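Local coordinates for cytoplasmic export protein 1 (Saccharomyces cerevisiae, PDB 3VWA), which takes part in nuclear tRNA export, binds tRNA, and may collect it from export receptors at the nuclear pore for delivery to the translation machinery, at residues 102-107 with 276-281; 109-114 with 239-244; 113-118 with 141-146. All blocks are in the same frame, centred on the assembly; numbering follows the deposited sequence.

Interaction 1. Residues 102-107 with 276-281; sequences LSQNKF and FRNLTP
The flat carboxamide of N105 has R277 O at its edge, in its plane, and an apolar methyl over a face. N105 ND2 donates to R277 O at 3.0 Å, nearly straight (165°), with the acceptor 5° out of the amide plane. Over one face, the L279 CD2 methyl sits 3.3 Å from N105 ND2. I275 O also takes a bond from ND2, while OD1 accepts from G108 N, so both ends of the amide are gripped and its rotation is fixed. CG lies anti to the backbone N (chi1 -180°), which sends the group across to the loop. The carboxamides of Q104 and N278 meet tip to tip at the periphery, their planes steeply inclined. N105 is thus the N-cap of helix 106-122 in the kinase-like domain and also closes a type I turn, its backbone N reaching L102 O at 3.1 Å. Through the ND2 bond to R277 O, that helix start is tied to 276-281, in the loop between helices 255-271 and 283-303. A water donates to L102 O and N278 O, at 3.1 and 3.0 Å from its oxygen, although acceptors around it outnumber its protons. L102 CD2 lies 3.4 Å from N278 O, and the L102 and T280 side chains cross at about a right angle, with L102 CD1 3.7 Å from T280 CG2. The hydroxyl of T280 pairs with W144 NE1.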
ATOM      1  N   LEU A 102      -0.679  12.317 -12.056  1.00 37.75           N
ATOM      2  CA  LEU A 102      -1.040  11.070 -12.774  1.00 33.72           C
ATOM      3  C   LEU A 102      -0.557  11.121 -14.205  1.00 31.87           C
ATOM      4  O   LEU A 102      -0.225  10.107 -14.757  1.00 28.25           O
ATOM      5  CB  LEU A 102      -2.548  10.855 -12.815  1.00 34.00           C
ATOM      6  CG  LEU A 102      -3.274  10.715 -11.487  1.00 38.34           C
ATOM      7  CD1 LEU A 102      -4.739  10.773 -11.847  1.00 37.19           C
ATOM      8  CD2 LEU A 102      -2.891   9.407 -10.797  1.00 36.05           C
ATOM      9  N   SER A 103      -0.510  12.339 -14.762  1.00 34.48           N
ATOM     10  CA  SER A 103       0.020  12.667 -16.105  1.00 35.05           C
ATOM     11  C   SER A 103       1.441  12.202 -16.269  1.00 33.37           C
ATOM     12  O   SER A 103       1.884  11.953 -17.366  1.00 37.08           O
ATOM     13  CB  SER A 103       0.073  14.185 -16.261  1.00 37.45           C
ATOM     14  OG  SER A 103      -1.065  14.667 -16.876  1.00 41.30           O
ATOM     15  N   GLN A 104       2.175  12.131 -15.162  1.00 35.42           N
ATOM     16  CA  GLN A 104       3.553  11.644 -15.174  1.00 34.23           C
ATOM     17  C   GLN A 104       3.709  10.190 -15.614  1.00 34.59           C
ATOM     18  O   GLN A 104       4.739   9.813 -16.144  1.00 38.13           O
ATOM     19  CB  GLN A 104       4.199  11.896 -13.812  1.00 38.30           C
ATOM     20  CG  GLN A 104       4.422  13.394 -13.555  1.00 43.76           C
ATOM     21  CD  GLN A 104       5.389  13.715 -12.419  1.00 48.48           C
ATOM     22  OE1 GLN A 104       5.827  12.841 -11.679  1.00 54.08           O
ATOM     23  NE2 GLN A 104       5.706  14.997 -12.266  1.00 51.51           N
ATOM     24  N   ASN A 105       2.679   9.369 -15.429  1.00 36.00           N
ATOM     25  CA  ASN A 105       2.702   7.988 -15.945  1.00 27.43           C
ATOM     26  C   ASN A 105       1.766   7.913 -17.140  1.00 29.12           C
ATOM     27  O   ASN A 105       0.546   7.626 -17.008  1.00 24.06           O
ATOM     28  CB  ASN A 105       2.286   6.983 -14.858  1.00 30.62           C
ATOM     29  CG  ASN A 105       2.301   5.526 -15.355  1.00 26.63           C
ATOM     30  OD1 ASN A 105       2.208   5.289 -16.530  1.00 26.11           O
ATOM     31  ND2 ASN A 105       2.447   4.567 -14.445  1.00 28.29           N
ATOM     32  N   LYS A 106       2.319   8.186 -18.322  1.00 27.14           N
ATOM     33  CA  LYS A 106       1.479   8.227 -19.511  1.00 29.47           C
ATOM     34  C   LYS A 106       0.771   6.877 -19.746  1.00 26.17           C
ATOM     35  O   LYS A 106      -0.314   6.854 -20.278  1.00 23.34           O
ATOM     36  CB  LYS A 106       2.296   8.658 -20.756  1.00 33.52           C
ATOM     37  CG  LYS A 106       3.043   7.548 -21.492  1.00 36.11           C
ATOM     38  CD  LYS A 106       3.977   8.193 -22.510  1.00 38.31           C
ATOM     39  CE  LYS A 106       4.526   7.190 -23.490  1.00 38.29           C
ATOM     40  NZ  LYS A 106       3.454   6.857 -24.485  1.00 43.43           N
ATOM     41  N   PHE A 107       1.406   5.770 -19.359  1.00 25.40           N
ATOM     42  CA  PHE A 107       0.810   4.450 -19.589  1.00 26.19           C
ATOM     43  C   PHE A 107      -0.463   4.336 -18.749  1.00 23.77           C
ATOM     44  O   PHE A 107      -1.447   3.768 -19.212  1.00 24.62           O
ATOM     45  CB  PHE A 107       1.782   3.288 -19.239  1.00 24.38           C
ATOM     46  CG  PHE A 107       3.017   3.259 -20.110  1.00 28.43           C
ATOM     47  CD1 PHE A 107       2.922   3.240 -21.511  1.00 28.36           C
ATOM     48  CD2 PHE A 107       4.279   3.263 -19.531  1.00 28.21           C
ATOM     49  CE1 PHE A 107       4.066   3.208 -22.304  1.00 29.19           C
ATOM     50  CE2 PHE A 107       5.430   3.250 -20.321  1.00 29.70           C
ATOM     51  CZ  PHE A 107       5.331   3.210 -21.700  1.00 27.32           C
ATOM     52  N   PHE A 276       4.491   1.402 -12.433  1.00 25.95           N
ATOM     53  CA  PHE A 276       3.523   1.177 -11.374  1.00 27.03           C
ATOM     54  C   PHE A 276       3.444   2.377 -10.410  1.00 28.80           C
ATOM     55  O   PHE A 276       2.822   2.281  -9.337  1.00 26.98           O
ATOM     56  CB  PHE A 276       3.900  -0.103 -10.614  1.00 26.30           C
ATOM     57  CG  PHE A 276       3.918  -1.312 -11.478  1.00 25.92           C
ATOM     58  CD1 PHE A 276       2.730  -1.874 -11.926  1.00 27.36           C
ATOM     59  CD2 PHE A 276       5.122  -1.882 -11.881  1.00 27.83           C
ATOM     60  CE1 PHE A 276       2.747  -3.003 -12.760  1.00 26.54           C
ATOM     61  CE2 PHE A 276       5.159  -3.022 -12.683  1.00 23.08           C
ATOM     62  CZ  PHE A 276       3.963  -3.587 -13.129  1.00 24.24           C
ATOM     63  N   ARG A 277       3.998   3.521 -10.801  1.00 28.71           N
ATOM     64  CA  ARG A 277       3.932   4.709  -9.900  1.00 31.32           C
ATOM     65  C   ARG A 277       3.036   5.708 -10.523  1.00 28.27           C
ATOM     66  O   ARG A 277       2.900   5.699 -11.735  1.00 27.11           O
ATOM     67  CB  ARG A 277       5.296   5.378  -9.753  1.00 36.41           C
ATOM     68  CG  ARG A 277       6.307   4.572  -8.987  1.00 40.59           C
ATOM     69  CD  ARG A 277       7.544   5.374  -8.603  1.00 46.56           C
ATOM     70  NE  ARG A 277       8.388   4.466  -7.821  1.00 52.36           N
ATOM     71  CZ  ARG A 277       9.578   4.028  -8.210  1.00 57.80           C
ATOM     72  NH1 ARG A 277      10.254   3.166  -7.439  1.00 46.06           N
ATOM     73  NH2 ARG A 277      10.106   4.480  -9.357  1.00 58.95           N
ATOM     74  N   ASN A 278       2.416   6.561  -9.703  1.00 28.07           N
ATOM     75  CA  ASN A 278       1.542   7.636 -10.189  1.00 30.13           C
ATOM     76  C   ASN A 278       0.361   7.064 -10.946  1.00 29.74           C
ATOM     77  O   ASN A 278      -0.131   7.679 -11.885  1.00 25.51           O
ATOM     78  CB  ASN A 278       2.299   8.610 -11.100  1.00 32.87           C
ATOM     79  CG  ASN A 278       3.437   9.304 -10.376  1.00 33.86           C
ATOM     80  OD1 ASN A 278       4.586   9.080 -10.683  1.00 38.19           O
ATOM     81  ND2 ASN A 278       3.109  10.080  -9.357  1.00 31.59           N
ATOM     82  N   LEU A 279      -0.090   5.874 -10.536  1.00 27.23           N
ATOM     83  CA  LEU A 279      -1.342   5.342 -11.094  1.00 27.60           C
ATOM     84  C   LEU A 279      -2.554   5.776 -10.266  1.00 26.21           C
ATOM     85  O   LEU A 279      -2.421   6.058  -9.064  1.00 25.30           O
ATOM     86  CB  LEU A 279      -1.239   3.831 -11.115  1.00 28.71           C
ATOM     87  CG  LEU A 279      -0.194   3.267 -12.070  1.00 31.40           C
ATOM     88  CD1 LEU A 279      -0.127   1.760 -11.896  1.00 30.27           C
ATOM     89  CD2 LEU A 279      -0.597   3.605 -13.495  1.00 29.91           C
ATOM     90  N   THR A 280      -3.748   5.817 -10.853  1.00 30.80           N
ATOM     91  CA  THR A 280      -4.957   6.005  -9.996  1.00 31.93           C
ATOM     92  C   THR A 280      -5.062   4.953  -8.903  1.00 28.40           C
ATOM     93  O   THR A 280      -4.830   3.754  -9.154  1.00 30.37           O
ATOM     94  CB  THR A 280      -6.292   6.096 -10.764  1.00 38.34           C
ATOM     95  OG1 THR A 280      -6.258   5.250 -11.915  1.00 38.78           O
ATOM     96  CG2 THR A 280      -6.548   7.560 -11.178  1.00 36.46           C
ATOM     97  N   PRO A 281      -5.303   5.399  -7.663  1.00 30.24           N
ATOM     98  CA  PRO A 281      -5.400   4.455  -6.553  1.00 29.08           C
ATOM     99  C   PRO A 281      -6.404   3.357  -6.817  1.00 28.31           C
ATOM    100  O   PRO A 281      -7.465   3.579  -7.408  1.00 27.89           O
ATOM    101  CB  PRO A 281      -5.874   5.336  -5.380  1.00 32.62           C
ATOM    102  CG  PRO A 281      -6.255   6.673  -5.992  1.00 33.07           C
ATOM    103  CD  PRO A 281      -5.350   6.798  -7.175  1.00 32.05           C
TER
HETATM  104  O   HOH W   1      -1.376   7.284 -14.565  1.00 21.51           O

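Interaction 2. Residues 109-114 with 239-244; sequences VELGIS and PLINFY
One hydrogen bond grips the hydroxyl of S114, and it is short: S114 OG donates to L111 O at 2.7 Å. The donor lies in the carbonyl plane on a lone pair, with a C=O...donor angle of 124°. The crowded first torsion, with OG between the backbone N and the carbonyl carbon, folds the hydroxyl back onto its own helix, so that it meets the partner helix by plain packing, 4.1 Å from I241 CG1. The rest of the junction is apolar and centres on L111. Its CG is anti to the backbone N (chi1 -157°), a torsion that carries CD2 to the partner helix. CD2 does most of the touching, 3.8 Å from Y244 CB and 3.9 Å from I241 CA, and it approaches the Y244 ring obliquely. L111 CG comes 4.2 Å from L240 CB, the two side chains crossing at about a right angle. Helices 106-122 and 239-248 pack in what is probably the helical part of the kinase-like domain, their short segments crossing at -47° with axes 9.0 Å apart. An alanine at L111 would remove CG and both methyls, and would probably leave L240, I241 and Y244 poorly packed against helix 106-122. Flanking the junction, E110 forms a salt bridge with K106 and accepts from N238 ND2, while W235 of helix 233-237 touches both S114 and I241.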
ATOM      1  N   VAL A 109      -2.539   6.915 -17.852  1.00 28.27           N
ATOM      2  CA  VAL A 109      -3.579   7.775 -18.404  1.00 26.10           C
ATOM      3  C   VAL A 109      -4.153   7.028 -19.625  1.00 25.55           C
ATOM      4  O   VAL A 109      -5.360   6.991 -19.829  1.00 30.65           O
ATOM      5  CB  VAL A 109      -2.971   9.176 -18.842  1.00 28.37           C
ATOM      6  CG1 VAL A 109      -4.003  10.076 -19.557  1.00 25.11           C
ATOM      7  CG2 VAL A 109      -2.356   9.930 -17.669  1.00 26.97           C
ATOM      8  N   GLU A 110      -3.282   6.425 -20.420  1.00 23.78           N
ATOM      9  CA  GLU A 110      -3.687   5.710 -21.600  1.00 25.75           C
ATOM     10  C   GLU A 110      -4.516   4.458 -21.226  1.00 24.82           C
ATOM     11  O   GLU A 110      -5.477   4.131 -21.893  1.00 25.27           O
ATOM     12  CB  GLU A 110      -2.454   5.283 -22.447  1.00 26.40           C
ATOM     13  CG  GLU A 110      -1.768   6.389 -23.265  1.00 30.16           C
ATOM     14  CD  GLU A 110      -0.358   6.006 -23.714  1.00 30.59           C
ATOM     15  OE1 GLU A 110      -0.128   4.805 -24.041  1.00 30.02           O
ATOM     16  OE2 GLU A 110       0.515   6.904 -23.741  1.00 25.77           O
ATOM     17  N   LEU A 111      -4.099   3.759 -20.187  1.00 26.07           N
ATOM     18  CA  LEU A 111      -4.876   2.638 -19.635  1.00 29.51           C
ATOM     19  C   LEU A 111      -6.284   3.075 -19.222  1.00 28.22           C
ATOM     20  O   LEU A 111      -7.247   2.428 -19.585  1.00 27.06           O
ATOM     21  CB  LEU A 111      -4.125   1.990 -18.474  1.00 30.81           C
ATOM     22  CG  LEU A 111      -4.403   0.524 -18.047  1.00 32.91           C
ATOM     23  CD1 LEU A 111      -4.899   0.477 -16.627  1.00 28.69           C
ATOM     24  CD2 LEU A 111      -5.280  -0.319 -18.974  1.00 30.25           C
ATOM     25  N   GLY A 112      -6.421   4.215 -18.545  1.00 29.13           N
ATOM     26  CA  GLY A 112      -7.766   4.658 -18.124  1.00 25.91           C
ATOM     27  C   GLY A 112      -8.617   5.007 -19.320  1.00 27.99           C
ATOM     28  O   GLY A 112      -9.792   4.645 -19.428  1.00 26.58           O
ATOM     29  N   ILE A 113      -8.000   5.678 -20.276  1.00 28.65           N
ATOM     30  CA  ILE A 113      -8.708   6.008 -21.522  1.00 26.79           C
ATOM     31  C   ILE A 113      -9.204   4.745 -22.204  1.00 25.79           C
ATOM     32  O   ILE A 113     -10.314   4.720 -22.727  1.00 25.20           O
ATOM     33  CB  ILE A 113      -7.790   6.792 -22.473  1.00 27.50           C
ATOM     34  CG1 ILE A 113      -7.652   8.231 -21.939  1.00 29.83           C
ATOM     35  CG2 ILE A 113      -8.340   6.816 -23.880  1.00 21.97           C
ATOM     36  CD1 ILE A 113      -6.558   9.017 -22.662  1.00 28.40           C
ATOM     37  N   SER A 114      -8.383   3.700 -22.187  1.00 26.00           N
ATOM     38  CA  SER A 114      -8.792   2.407 -22.775  1.00 24.82           C
ATOM     39  C   SER A 114     -10.000   1.778 -22.011  1.00 27.39           C
ATOM     40  O   SER A 114     -10.865   1.131 -22.624  1.00 26.33           O
ATOM     41  CB  SER A 114      -7.622   1.435 -22.908  1.00 24.07           C
ATOM     42  OG  SER A 114      -7.255   0.777 -21.694  1.00 23.86           O
ATOM     43  N   PRO A 239       2.545  -1.392 -21.957  1.00 25.52           N
ATOM     44  CA  PRO A 239       2.630  -2.630 -21.220  1.00 26.14           C
ATOM     45  C   PRO A 239       1.520  -2.738 -20.158  1.00 30.71           C
ATOM     46  O   PRO A 239       1.221  -3.831 -19.706  1.00 30.94           O
ATOM     47  CB  PRO A 239       3.998  -2.542 -20.526  1.00 24.71           C
ATOM     48  CG  PRO A 239       4.291  -1.068 -20.432  1.00 24.34           C
ATOM     49  CD  PRO A 239       3.599  -0.422 -21.575  1.00 24.44           C
ATOM     50  N   LEU A 240       0.941  -1.626 -19.739  1.00 27.53           N
ATOM     51  CA  LEU A 240      -0.142  -1.714 -18.768  1.00 32.83           C
ATOM     52  C   LEU A 240      -1.443  -2.119 -19.485  1.00 31.70           C
ATOM     53  O   LEU A 240      -2.217  -2.841 -18.950  1.00 28.50           O
ATOM     54  CB  LEU A 240      -0.317  -0.400 -18.010  1.00 29.63           C
ATOM     55  CG  LEU A 240       0.795  -0.088 -17.004  1.00 29.14           C
ATOM     56  CD1 LEU A 240       0.438   1.137 -16.175  1.00 25.67           C
ATOM     57  CD2 LEU A 240       1.116  -1.273 -16.085  1.00 27.15           C
ATOM     58  N   ILE A 241      -1.642  -1.696 -20.721  1.00 31.56           N
ATOM     59  CA  ILE A 241      -2.839  -2.097 -21.431  1.00 34.56           C
ATOM     60  C   ILE A 241      -2.902  -3.639 -21.557  1.00 38.01           C
ATOM     61  O   ILE A 241      -3.929  -4.267 -21.234  1.00 31.15           O
ATOM     62  CB  ILE A 241      -2.930  -1.401 -22.795  1.00 34.61           C
ATOM     63  CG1 ILE A 241      -3.263   0.071 -22.563  1.00 34.46           C
ATOM     64  CG2 ILE A 241      -4.008  -2.057 -23.663  1.00 34.24           C
ATOM     65  CD1 ILE A 241      -3.495   0.855 -23.830  1.00 35.32           C
ATOM     66  N   ASN A 242      -1.784  -4.239 -21.977  1.00 36.34           N
ATOM     67  CA  ASN A 242      -1.687  -5.698 -22.067  1.00 37.02           C
ATOM     68  C   ASN A 242      -1.755  -6.369 -20.693  1.00 31.17           C
ATOM     69  O   ASN A 242      -2.397  -7.385 -20.509  1.00 29.96           O
ATOM     70  CB  ASN A 242      -0.396  -6.118 -22.780  1.00 41.72           C
ATOM     71  CG  ASN A 242      -0.321  -5.595 -24.220  1.00 50.74           C
ATOM     72  OD1 ASN A 242       0.216  -4.510 -24.478  1.00 46.54           O
ATOM     73  ND2 ASN A 242      -0.897  -6.360 -25.169  1.00 50.91           N
ATOM     74  N   PHE A 243      -1.058  -5.831 -19.716  1.00 27.07           N
ATOM     75  CA  PHE A 243      -1.046  -6.528 -18.453  1.00 25.80           C
ATOM     76  C   PHE A 243      -2.458  -6.561 -17.791  1.00 26.47           C
ATOM     77  O   PHE A 243      -2.879  -7.572 -17.216  1.00 22.25           O
ATOM     78  CB  PHE A 243       0.038  -5.985 -17.558  1.00 23.46           C
ATOM     79  CG  PHE A 243       0.019  -6.554 -16.194  1.00 21.92           C
ATOM     80  CD1 PHE A 243       0.445  -7.857 -15.970  1.00 24.28           C
ATOM     81  CD2 PHE A 243      -0.515  -5.826 -15.145  1.00 24.08           C
ATOM     82  CE1 PHE A 243       0.372  -8.381 -14.716  1.00 22.68           C
ATOM     83  CE2 PHE A 243      -0.560  -6.333 -13.872  1.00 22.49           C
ATOM     84  CZ  PHE A 243      -0.119  -7.622 -13.657  1.00 21.37           C
ATOM     85  N   TYR A 244      -3.182  -5.468 -17.943  1.00 24.71           N
ATOM     86  CA  TYR A 244      -4.482  -5.333 -17.419  1.00 26.79           C
ATOM     87  C   TYR A 244      -5.444  -6.390 -18.038  1.00 27.09           C
ATOM     88  O   TYR A 244      -6.241  -6.959 -17.361  1.00 27.13           O
ATOM     89  CB  TYR A 244      -4.946  -3.911 -17.702  1.00 25.46           C
ATOM     90  CG  TYR A 244      -6.394  -3.686 -17.367  1.00 23.49           C
ATOM     91  CD1 TYR A 244      -6.821  -3.638 -16.033  1.00 22.99           C
ATOM     92  CD2 TYR A 244      -7.336  -3.553 -18.377  1.00 26.17           C
ATOM     93  CE1 TYR A 244      -8.141  -3.446 -15.716  1.00 22.00           C
ATOM     94  CE2 TYR A 244      -8.670  -3.351 -18.078  1.00 26.63           C
ATOM     95  CZ  TYR A 244      -9.046  -3.304 -16.721  1.00 26.92           C
ATOM     96  OH  TYR A 244     -10.344  -3.077 -16.379  1.00 32.83           O
TER

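Interaction 3. Residues 113-118 with 141-146; sequences ISQLLA and KGEWVL
Q115 leaves helix 106-122 with CG anti to its carbonyl carbon and an extended chain beyond, which brings its amide up to the strand. CB passes 4.0 Å from W144 O. CD then lies against the backbone of E143 and W144, and the tip divides. OE1 accepts from W144 N at 2.9 Å, with an N-H...O angle of 157°; the donor stands 50° above the carbonyl plane, so the bond does not run along a lone pair. The same OE1 accepts from a water at 2.7 Å, and that water also donates to G142 O, 2.9 Å from its oxygen. NE2 lies beside the E143 side chain, the amide and carboxylate planes standing nearly perpendicular.

Next along the helix, L116 supplies the apolar half of the contact. Its CG and CD1 stand at the edge of the W144 indole, beside CE3, while CD2 lies 3.8 Å from W144 CB and 4.0 Å from L146 CD2. One turn earlier, I113 N is 3.7 Å from W144 CZ3, so the ring is pressed close to the helix backbone. W144 has further partners: F94 meets the indole edge-to-face, and L198 of helix 186-198 touches it.

Strand 144-146 pairs antiparallel with 136-138, and L146 also bonds to the backbone of G69 and C71; the helix segment runs over the strand at 38°. A short hairpin beneath a long helix is consistent with the C-lobe of protein kinases, as expected for a kinase-like domain. With Q115 buried, its OE1 satisfies W144 N at the start of the strand and takes a water proton besides, so the polar cost of burying the amide oxygen is paid by two donors while leucine and indole carbons supply the remaining cohesion.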
ATOM      1  N   ILE A 113      -8.000   5.678 -20.276  1.00 28.65           N
ATOM      2  CA  ILE A 113      -8.708   6.008 -21.522  1.00 26.79           C
ATOM      3  C   ILE A 113      -9.204   4.745 -22.204  1.00 25.79           C
ATOM      4  O   ILE A 113     -10.314   4.720 -22.727  1.00 25.20           O
ATOM      5  CB  ILE A 113      -7.790   6.792 -22.473  1.00 27.50           C
ATOM      6  CG1 ILE A 113      -7.652   8.231 -21.939  1.00 29.83           C
ATOM      7  CG2 ILE A 113      -8.340   6.816 -23.880  1.00 21.97           C
ATOM      8  CD1 ILE A 113      -6.558   9.017 -22.662  1.00 28.40           C
ATOM      9  N   SER A 114      -8.383   3.700 -22.187  1.00 26.00           N
ATOM     10  CA  SER A 114      -8.792   2.407 -22.775  1.00 24.82           C
ATOM     11  C   SER A 114     -10.000   1.778 -22.011  1.00 27.39           C
ATOM     12  O   SER A 114     -10.865   1.131 -22.624  1.00 26.33           O
ATOM     13  CB  SER A 114      -7.622   1.435 -22.908  1.00 24.07           C
ATOM     14  OG  SER A 114      -7.255   0.777 -21.694  1.00 23.86           O
ATOM     15  N   GLN A 115     -10.101   2.031 -20.704  1.00 24.23           N
ATOM     16  CA  GLN A 115     -11.222   1.528 -19.945  1.00 26.10           C
ATOM     17  C   GLN A 115     -12.493   2.304 -20.298  1.00 30.03           C
ATOM     18  O   GLN A 115     -13.564   1.713 -20.407  1.00 33.41           O
ATOM     19  CB  GLN A 115     -10.920   1.590 -18.450  1.00 26.97           C
ATOM     20  CG  GLN A 115      -9.884   0.570 -18.003  1.00 23.96           C
ATOM     21  CD  GLN A 115      -9.178   0.976 -16.741  1.00 24.30           C
ATOM     22  OE1 GLN A 115      -9.370   2.084 -16.230  1.00 25.05           O
ATOM     23  NE2 GLN A 115      -8.352   0.074 -16.210  1.00 24.50           N
ATOM     24  N   LEU A 116     -12.359   3.612 -20.545  1.00 30.51           N
ATOM     25  CA  LEU A 116     -13.499   4.451 -20.903  1.00 27.62           C
ATOM     26  C   LEU A 116     -14.003   4.071 -22.302  1.00 27.45           C
ATOM     27  O   LEU A 116     -15.206   4.087 -22.550  1.00 28.34           O
ATOM     28  CB  LEU A 116     -13.102   5.937 -20.876  1.00 27.26           C
ATOM     29  CG  LEU A 116     -12.736   6.563 -19.546  1.00 26.34           C
ATOM     30  CD1 LEU A 116     -12.537   8.044 -19.786  1.00 30.51           C
ATOM     31  CD2 LEU A 116     -13.836   6.396 -18.490  1.00 25.07           C
ATOM     32  N   LEU A 117     -13.079   3.710 -23.192  1.00 24.82           N
ATOM     33  CA  LEU A 117     -13.423   3.260 -24.527  1.00 24.61           C
ATOM     34  C   LEU A 117     -14.158   1.915 -24.538  1.00 25.54           C
ATOM     35  O   LEU A 117     -15.083   1.727 -25.310  1.00 29.87           O
ATOM     36  CB  LEU A 117     -12.160   3.245 -25.418  1.00 24.83           C
ATOM     37  CG  LEU A 117     -11.624   4.670 -25.739  1.00 30.86           C
ATOM     38  CD1 LEU A 117     -10.193   4.642 -26.281  1.00 30.68           C
ATOM     39  CD2 LEU A 117     -12.482   5.393 -26.782  1.00 26.94           C
ATOM     40  N   ALA A 118     -13.769   0.950 -23.721  1.00 24.00           N
ATOM     41  CA  ALA A 118     -14.523  -0.316 -23.736  1.00 28.09           C
ATOM     42  C   ALA A 118     -15.981  -0.041 -23.296  1.00 29.81           C
ATOM     43  O   ALA A 118     -16.921  -0.635 -23.847  1.00 30.35           O
ATOM     44  CB  ALA A 118     -13.879  -1.337 -22.803  1.00 27.98           C
ATOM     45  N   LYS A 141     -11.041  -1.034  -7.687  1.00 28.94           N
ATOM     46  CA  LYS A 141      -9.943  -1.698  -8.384  1.00 28.43           C
ATOM     47  C   LYS A 141      -9.205  -0.737  -9.304  1.00 28.26           C
ATOM     48  O   LYS A 141      -8.442  -1.145 -10.174  1.00 27.41           O
ATOM     49  CB  LYS A 141     -10.503  -2.866  -9.149  1.00 30.87           C
ATOM     50  CG  LYS A 141     -10.905  -4.028  -8.230  1.00 36.12           C
ATOM     51  CD  LYS A 141     -11.005  -5.329  -9.023  1.00 40.42           C
ATOM     52  CE  LYS A 141     -11.205  -6.530  -8.097  1.00 45.59           C
ATOM     53  NZ  LYS A 141     -12.153  -7.552  -8.639  1.00 45.49           N
ATOM     54  N   GLY A 142      -9.457   0.561  -9.142  1.00 28.66           N
ATOM     55  CA  GLY A 142      -8.633   1.577  -9.819  1.00 26.36           C
ATOM     56  C   GLY A 142      -9.035   1.782 -11.272  1.00 29.25           C
ATOM     57  O   GLY A 142      -8.376   2.527 -11.999  1.00 27.68           O
ATOM     58  N   GLU A 143     -10.132   1.146 -11.681  1.00 25.36           N
ATOM     59  CA  GLU A 143     -10.566   1.176 -13.058  1.00 28.69           C
ATOM     60  C   GLU A 143     -11.499   2.368 -13.214  1.00 24.93           C
ATOM     61  O   GLU A 143     -12.293   2.708 -12.308  1.00 25.75           O
ATOM     62  CB  GLU A 143     -11.351  -0.111 -13.458  1.00 28.92           C
ATOM     63  CG  GLU A 143     -10.616  -1.455 -13.411  1.00 29.70           C
ATOM     64  CD  GLU A 143     -11.601  -2.654 -13.537  1.00 32.27           C
ATOM     65  OE1 GLU A 143     -12.548  -2.719 -12.723  1.00 33.05           O
ATOM     66  OE2 GLU A 143     -11.488  -3.499 -14.456  1.00 27.93           O
ATOM     67  N   TRP A 144     -11.468   2.934 -14.407  1.00 23.38           N
ATOM     68  CA  TRP A 144     -12.193   4.185 -14.658  1.00 26.91           C
ATOM     69  C   TRP A 144     -13.564   3.814 -15.056  1.00 25.79           C
ATOM     70  O   TRP A 144     -13.717   3.084 -16.026  1.00 24.27           O
ATOM     71  CB  TRP A 144     -11.516   4.983 -15.793  1.00 25.77           C
ATOM     72  CG  TRP A 144     -10.172   5.542 -15.377  1.00 28.38           C
ATOM     73  CD1 TRP A 144      -9.421   5.191 -14.252  1.00 26.00           C
ATOM     74  CD2 TRP A 144      -9.383   6.552 -16.071  1.00 27.61           C
ATOM     75  NE1 TRP A 144      -8.283   5.912 -14.188  1.00 29.57           N
ATOM     76  CE2 TRP A 144      -8.186   6.759 -15.256  1.00 30.90           C
ATOM     77  CE3 TRP A 144      -9.549   7.302 -17.255  1.00 29.79           C
ATOM     78  CZ2 TRP A 144      -7.169   7.664 -15.635  1.00 29.07           C
ATOM     79  CZ3 TRP A 144      -8.515   8.205 -17.644  1.00 26.40           C
ATOM     80  CH2 TRP A 144      -7.359   8.376 -16.838  1.00 31.33           C
ATOM     81  N   VAL A 145     -14.546   4.339 -14.311  1.00 26.13           N
ATOM     82  CA  VAL A 145     -15.990   4.150 -14.527  1.00 26.14           C
ATOM     83  C   VAL A 145     -16.803   5.481 -14.787  1.00 29.98           C
ATOM     84  O   VAL A 145     -16.354   6.578 -14.431  1.00 29.33           O
ATOM     85  CB  VAL A 145     -16.617   3.266 -13.404  1.00 28.29           C
ATOM     86  CG1 VAL A 145     -16.103   1.817 -13.500  1.00 29.06           C
ATOM     87  CG2 VAL A 145     -16.342   3.833 -11.993  1.00 24.88           C
ATOM     88  N   LEU A 146     -17.998   5.366 -15.383  1.00 26.90           N
ATOM     89  CA  LEU A 146     -18.733   6.524 -15.873  1.00 28.95           C
ATOM     90  C   LEU A 146     -20.033   6.750 -15.132  1.00 32.51           C
ATOM     91  O   LEU A 146     -20.757   5.822 -14.775  1.00 33.04           O
ATOM     92  CB  LEU A 146     -19.035   6.403 -17.374  1.00 27.29           C
ATOM     93  CG  LEU A 146     -17.851   6.730 -18.300  1.00 29.90           C
ATOM     94  CD1 LEU A 146     -18.151   6.389 -19.770  1.00 28.92           C
ATOM     95  CD2 LEU A 146     -17.403   8.192 -18.130  1.00 26.13           C
TER
HETATM   96  O   HOH W   2      -7.238   2.464 -14.625  1.00 24.90           O

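Overall arrangement
All three contacts use helix 106-122: interaction 1 its N-terminal cap and first residues, interactions 2 and 3 overlapping parts further along. Interaction 1 is partly exposed and depends on capping, carbonyl acceptors and water; interactions 2 and 3 are buried. Interaction 2 is almost wholly apolar between helices, whereas interaction 3 mixes leucine-indole packing with an amide-to-backbone bond against a strand. The last two share I113 and S114, with centres about 9 Å apart, and meet where Y244 lies beside Q115. T280 joins interaction 1 to interaction 3 through the indole N-H, and L279 packs on L240 to join it to interaction 2.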